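Local coordinates for Serine/threonine-protein kinase PknI (Mycobacterium tuberculosis, PDB 5XLM) that is a transmembrane serine/threonine kinase that slows mycobacterial growth within the infected host, here represented by its extracellular sensor domain, at residues F68-T82 / R98-K110. Numbering follows the deposited sequence.
Sequences FRTSCTPTECLAAAT and RPFLMQFGEGQWK
Ala79 O and Met102 N form one of the two shortest hydrogen bonds joining strands 77-82 and 100-105, at 2.7 Å; the same carbonyl also receives a CA-H...O contact from Leu101. The reciprocal bond, Ala79 N to Met102 O, makes this a hydrogen-bonded antiparallel pair. Ala81 and Phe100 form the next such pair, with the bond from Phe100 N to Ala81 O the longer of its two at 3.2 Å. Toward the hairpin ends, Phe104 N reaches Cys77 O in a nearly straight bond.

Phe68, Ala79, Ala81, Phe100 and Met102 gather on one face of the sheet. Ala81 CB sits over the centre of the Phe68 ring, 3.5 Å above its plane, and also touches Phe100 CE1. A chi1 of 77° places the Phe100 ring between its own backbone N and carbonyl carbon, bringing its CZ to 3.9 Å from Phe68 CZ. Met102 SD meets the Phe68 edge at CE1, a Met-aromatic contact with the sulfur 85° off the ring normal. The indole of Trp109 reaches across from strand 108-110: its CZ3 lies 3.7 Å from Ala79 CB, and its CH2 touches both Thr70 CG2 and Cys77 CB.

On the other face, Leu78 and Gln103 run side by side, with Leu78 CD2 3.6 Å from Gln103 CB, while Ala80 CB packs on Leu101 CD2.

The contact thus joins two consecutive beta hairpins of the antiparallel sensor-domain sheet. A Cys72-Cys77 disulfide staples the first hairpin near its turn, and a type I' turn from Gly105 to Gln108 closes the second. Beyond them, Tyr40 of strand 38-51 meets Phe68 edge-to-face, Trp66 of strand 62-72 does likewise with Phe100, and strand 131-140 continues the sheet beside strand 108-117, where Pro140 touches Trp109.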
loop_
_atom_site.group_PDB
_atom_site.type_symbol
_atom_site.label_atom_id
_atom_site.label_comp_id
_atom_site.label_asym_id
_atom_site.label_seq_id
_atom_site.Cartn_x
_atom_site.Cartn_y
_atom_site.Cartn_z
ATOM N N PHE A 68 1.834 6.884 -7.604
ATOM C CA PHE A 68 0.437 6.486 -7.710
ATOM C C PHE A 68 -0.235 7.187 -8.884
ATOM O O PHE A 68 0.014 8.368 -9.144
ATOM C CB PHE A 68 -0.325 6.815 -6.422
ATOM C CG PHE A 68 -0.302 5.719 -5.393
ATOM C CD1 PHE A 68 -1.396 4.886 -5.227
ATOM C CD2 PHE A 68 0.806 5.533 -4.581
ATOM C CE1 PHE A 68 -1.385 3.882 -4.275
ATOM C CE2 PHE A 68 0.822 4.528 -3.628
ATOM C CZ PHE A 68 -0.274 3.703 -3.476
ATOM N N ARG A 69 -1.093 6.451 -9.588
ATOM C CA ARG A 69 -1.997 7.031 -10.569
ATOM C C ARG A 69 -3.353 6.351 -10.424
ATOM O O ARG A 69 -3.428 5.154 -10.127
ATOM C CB ARG A 69 -1.452 6.892 -12.001
ATOM C CG ARG A 69 -1.828 5.603 -12.697
ATOM C CD ARG A 69 -0.977 5.334 -13.928
ATOM N NE ARG A 69 -1.369 6.118 -15.096
ATOM C CZ ARG A 69 -0.535 6.878 -15.800
ATOM N NH1 ARG A 69 0.745 6.954 -15.459
ATOM N NH2 ARG A 69 -0.978 7.553 -16.850
ATOM N N THR A 70 -4.421 7.121 -10.611
ATOM C CA THR A 70 -5.777 6.646 -10.375
ATOM C C THR A 70 -6.633 6.884 -11.610
ATOM O O THR A 70 -6.534 7.934 -12.251
ATOM C CB THR A 70 -6.401 7.343 -9.155
ATOM O OG1 THR A 70 -5.652 7.014 -7.978
ATOM C CG2 THR A 70 -7.848 6.912 -8.960
ATOM N N SER A 71 -7.461 5.897 -11.946
ATOM C CA SER A 71 -8.442 6.021 -13.016
ATOM C C SER A 71 -9.776 5.483 -12.520
ATOM O O SER A 71 -9.839 4.381 -11.964
ATOM C CB SER A 71 -7.991 5.270 -14.276
ATOM O OG SER A 71 -7.924 3.876 -14.046
ATOM N N CYS A 72 -10.835 6.263 -12.711
ATOM C CA CYS A 72 -12.160 5.931 -12.210
ATOM C C CYS A 72 -13.126 5.734 -13.367
ATOM O O CYS A 72 -13.142 6.521 -14.320
ATOM C CB CYS A 72 -12.698 7.028 -11.281
ATOM S SG CYS A 72 -11.750 7.335 -9.764
ATOM N N THR A 73 -13.925 4.676 -13.279
ATOM C CA THR A 73 -15.085 4.492 -14.138
ATOM C C THR A 73 -16.276 5.088 -13.393
ATOM O O THR A 73 -16.110 5.540 -12.253
ATOM C CB THR A 73 -15.292 3.010 -14.457
ATOM O OG1 THR A 73 -15.793 2.337 -13.295
ATOM C CG2 THR A 73 -13.978 2.372 -14.885
ATOM N N PRO A 74 -17.473 5.141 -13.984
ATOM C CA PRO A 74 -18.631 5.620 -13.212
ATOM C C PRO A 74 -18.920 4.803 -11.961
ATOM O O PRO A 74 -19.613 5.298 -11.061
ATOM C CB PRO A 74 -19.789 5.534 -14.219
ATOM C CG PRO A 74 -19.276 4.713 -15.366
ATOM C CD PRO A 74 -17.812 4.983 -15.409
ATOM N N THR A 75 -18.406 3.577 -11.863
ATOM C CA THR A 75 -18.719 2.695 -10.746
ATOM C C THR A 75 -17.557 2.442 -9.797
ATOM O O THR A 75 -17.790 2.283 -8.596
ATOM C CB THR A 75 -19.237 1.345 -11.264
ATOM O OG1 THR A 75 -18.348 0.841 -12.270
ATOM C CG2 THR A 75 -20.631 1.502 -11.856
ATOM N N GLU A 76 -16.317 2.398 -10.286
ATOM C CA GLU A 76 -15.182 2.028 -9.452
ATOM C C GLU A 76 -14.014 2.977 -9.680
ATOM O O GLU A 76 -13.882 3.584 -10.747
ATOM C CB GLU A 76 -14.725 0.589 -9.729
ATOM C CG GLU A 76 -15.770 -0.471 -9.426
ATOM C CD GLU A 76 -15.270 -1.876 -9.713
ATOM O OE1 GLU A 76 -14.100 -2.015 -10.134
ATOM O OE2 GLU A 76 -16.044 -2.840 -9.521
ATOM N N CYS A 77 -13.163 3.093 -8.663
ATOM C CA CYS A 77 -11.898 3.810 -8.757
ATOM C C CYS A 77 -10.761 2.846 -8.449
ATOM O O CYS A 77 -10.769 2.179 -7.408
ATOM C CB CYS A 77 -11.852 5.000 -7.795
ATOM S SG CYS A 77 -12.825 6.443 -8.284
ATOM N N LEU A 78 -9.791 2.770 -9.356
ATOM C CA LEU A 78 -8.623 1.919 -9.193
ATOM C C LEU A 78 -7.366 2.772 -9.139
ATOM O O LEU A 78 -7.285 3.829 -9.771
ATOM C CB LEU A 78 -8.503 0.908 -10.335
ATOM C CG LEU A 78 -9.661 -0.066 -10.530
ATOM C CD1 LEU A 78 -9.400 -0.937 -11.746
ATOM C CD2 LEU A 78 -9.855 -0.918 -9.291
ATOM N N ALA A 79 -6.379 2.297 -8.387
ATOM C CA ALA A 79 -5.104 2.980 -8.251
ATOM C C ALA A 79 -3.986 1.976 -8.474
ATOM O O ALA A 79 -4.015 0.874 -7.917
ATOM C CB ALA A 79 -4.967 3.633 -6.872
ATOM N N ALA A 80 -3.015 2.354 -9.295
ATOM C CA ALA A 80 -1.828 1.554 -9.539
ATOM C C ALA A 80 -0.617 2.279 -8.976
ATOM O O ALA A 80 -0.506 3.503 -9.095
ATOM C CB ALA A 80 -1.638 1.292 -11.033
ATOM N N ALA A 81 0.284 1.527 -8.356
ATOM C CA ALA A 81 1.456 2.106 -7.717
ATOM C C ALA A 81 2.701 1.344 -8.144
ATOM O O ALA A 81 2.767 0.119 -7.986
ATOM C CB ALA A 81 1.321 2.085 -6.191
ATOM N N THR A 82 3.681 2.067 -8.682
ATOM C CA THR A 82 4.970 1.490 -9.028
ATOM C C THR A 82 6.015 1.995 -8.043
ATOM O O THR A 82 6.010 3.171 -7.669
ATOM C CB THR A 82 5.368 1.814 -10.473
ATOM O OG1 THR A 82 6.672 1.269 -10.741
ATOM C CG2 THR A 82 5.377 3.318 -10.721
ATOM N N ARG A 98 7.034 -5.348 -9.586
ATOM C CA ARG A 98 5.711 -5.341 -10.191
ATOM C C ARG A 98 4.810 -4.332 -9.481
ATOM O O ARG A 98 4.848 -4.220 -8.250
ATOM C CB ARG A 98 5.087 -6.739 -10.146
ATOM C CG ARG A 98 5.264 -7.496 -8.827
ATOM C CD ARG A 98 4.107 -7.261 -7.861
ATOM N NE ARG A 98 4.066 -8.264 -6.798
ATOM C CZ ARG A 98 3.241 -8.222 -5.758
ATOM N NH1 ARG A 98 2.384 -7.218 -5.627
ATOM N NH2 ARG A 98 3.274 -9.182 -4.843
ATOM N N PRO A 99 4.005 -3.575 -10.221
ATOM C CA PRO A 99 3.082 -2.636 -9.577
ATOM C C PRO A 99 1.919 -3.364 -8.925
ATOM O O PRO A 99 1.434 -4.382 -9.423
ATOM C CB PRO A 99 2.608 -1.759 -10.739
ATOM C CG PRO A 99 2.698 -2.664 -11.932
ATOM C CD PRO A 99 3.911 -3.529 -11.692
ATOM N N PHE A 100 1.471 -2.832 -7.792
ATOM C CA PHE A 100 0.302 -3.362 -7.108
ATOM C C PHE A 100 -0.871 -2.407 -7.286
ATOM O O PHE A 100 -0.696 -1.205 -7.505
ATOM C CB PHE A 100 0.587 -3.615 -5.618
ATOM C CG PHE A 100 0.592 -2.373 -4.763
ATOM C CD1 PHE A 100 1.743 -1.614 -4.625
ATOM C CD2 PHE A 100 -0.544 -1.988 -4.070
ATOM C CE1 PHE A 100 1.752 -0.483 -3.827
ATOM C CE2 PHE A 100 -0.541 -0.856 -3.276
ATOM C CZ PHE A 100 0.609 -0.103 -3.154
ATOM N N LEU A 101 -2.073 -2.963 -7.203
ATOM C CA LEU A 101 -3.295 -2.235 -7.507
ATOM C C LEU A 101 -4.140 -2.086 -6.252
ATOM O O LEU A 101 -4.169 -2.980 -5.401
ATOM C CB LEU A 101 -4.098 -2.957 -8.595
ATOM C CG LEU A 101 -3.276 -3.482 -9.776
ATOM C CD1 LEU A 101 -4.144 -4.284 -10.733
ATOM C CD2 LEU A 101 -2.584 -2.338 -10.508
ATOM N N MET A 102 -4.826 -0.951 -6.138
ATOM C CA MET A 102 -5.764 -0.718 -5.051
ATOM C C MET A 102 -7.113 -0.310 -5.621
ATOM O O MET A 102 -7.186 0.431 -6.606
ATOM C CB MET A 102 -5.261 0.355 -4.080
ATOM C CG MET A 102 -3.874 0.094 -3.535
ATOM S SD MET A 102 -3.457 1.142 -2.132
ATOM C CE MET A 102 -4.396 0.350 -0.828
ATOM N N GLN A 103 -8.177 -0.807 -5.000
ATOM C CA GLN A 103 -9.544 -0.494 -5.387
ATOM C C GLN A 103 -10.234 0.194 -4.220
ATOM O O GLN A 103 -10.182 -0.298 -3.087
ATOM C CB GLN A 103 -10.305 -1.761 -5.789
ATOM C CG GLN A 103 -11.745 -1.523 -6.201
ATOM C CD GLN A 103 -12.397 -2.772 -6.766
ATOM O OE1 GLN A 103 -11.750 -3.810 -6.925
ATOM N NE2 GLN A 103 -13.687 -2.677 -7.072
ATOM N N PHE A 104 -10.864 1.335 -4.487
ATOM C CA PHE A 104 -11.593 2.040 -3.444
ATOM C C PHE A 104 -12.982 1.438 -3.288
ATOM O O PHE A 104 -13.709 1.255 -4.271
ATOM C CB PHE A 104 -11.700 3.532 -3.748
ATOM C CG PHE A 104 -12.139 4.355 -2.566
ATOM C CD1 PHE A 104 -11.213 4.809 -1.645
ATOM C CD2 PHE A 104 -13.478 4.660 -2.368
ATOM C CE1 PHE A 104 -11.607 5.560 -0.549
ATOM C CE2 PHE A 104 -13.881 5.415 -1.275
ATOM C CZ PHE A 104 -12.942 5.864 -0.363
ATOM N N GLY A 105 -13.342 1.127 -2.049
ATOM C CA GLY A 105 -14.626 0.534 -1.740
ATOM C C GLY A 105 -14.848 0.489 -0.244
ATOM O O GLY A 105 -13.906 0.246 0.517
ATOM N N GLU A 106 -16.087 0.736 0.183
ATOM C CA GLU A 106 -16.442 0.785 1.602
ATOM C C GLU A 106 -15.620 1.842 2.338
ATOM O O GLU A 106 -15.246 1.673 3.502
ATOM C CB GLU A 106 -16.293 -0.588 2.264
ATOM C CG GLU A 106 -17.301 -1.630 1.795
ATOM C CD GLU A 106 -17.035 -2.114 0.382
ATOM O OE1 GLU A 106 -17.848 -1.815 -0.519
ATOM O OE2 GLU A 106 -16.003 -2.786 0.171
ATOM N N GLY A 107 -15.329 2.941 1.647
ATOM C CA GLY A 107 -14.634 4.056 2.256
ATOM C C GLY A 107 -13.152 3.867 2.475
ATOM O O GLY A 107 -12.575 4.562 3.317
ATOM N N GLN A 108 -12.507 2.960 1.744
ATOM C CA GLN A 108 -11.079 2.735 1.916
ATOM C C GLN A 108 -10.486 2.209 0.618
ATOM O O GLN A 108 -11.185 1.609 -0.203
ATOM C CB GLN A 108 -10.791 1.743 3.048
ATOM C CG GLN A 108 -11.172 0.304 2.713
ATOM C CD GLN A 108 -10.768 -0.676 3.799
ATOM O OE1 GLN A 108 -10.230 -0.286 4.833
ATOM N NE2 GLN A 108 -11.028 -1.956 3.568
ATOM N N TRP A 109 -9.188 2.448 0.442
ATOM C CA TRP A 109 -8.410 1.808 -0.611
ATOM C C TRP A 109 -7.887 0.478 -0.092
ATOM O O TRP A 109 -7.359 0.407 1.022
ATOM C CB TRP A 109 -7.238 2.689 -1.043
ATOM C CG TRP A 109 -7.631 3.993 -1.649
ATOM C CD1 TRP A 109 -7.766 5.186 -1.004
ATOM C CD2 TRP A 109 -7.930 4.242 -3.027
ATOM N NE1 TRP A 109 -8.135 6.166 -1.895
ATOM C CE2 TRP A 109 -8.241 5.612 -3.144
ATOM C CE3 TRP A 109 -7.964 3.442 -4.174
ATOM C CZ2 TRP A 109 -8.585 6.200 -4.361
ATOM C CZ3 TRP A 109 -8.307 4.028 -5.382
ATOM C CH2 TRP A 109 -8.613 5.393 -5.466
ATOM N N LYS A 110 -8.030 -0.573 -0.894
ATOM C CA LYS A 110 -7.555 -1.887 -0.488
ATOM C C LYS A 110 -6.949 -2.602 -1.681
ATOM O O LYS A 110 -7.572 -2.684 -2.743
ATOM C CB LYS A 110 -8.686 -2.733 0.116
ATOM C CG LYS A 110 -8.220 -4.105 0.580
ATOM C CD LYS A 110 -9.105 -4.677 1.681
ATOM C CE LYS A 110 -10.464 -5.103 1.150
ATOM N NZ LYS A 110 -11.241 -5.869 2.165
#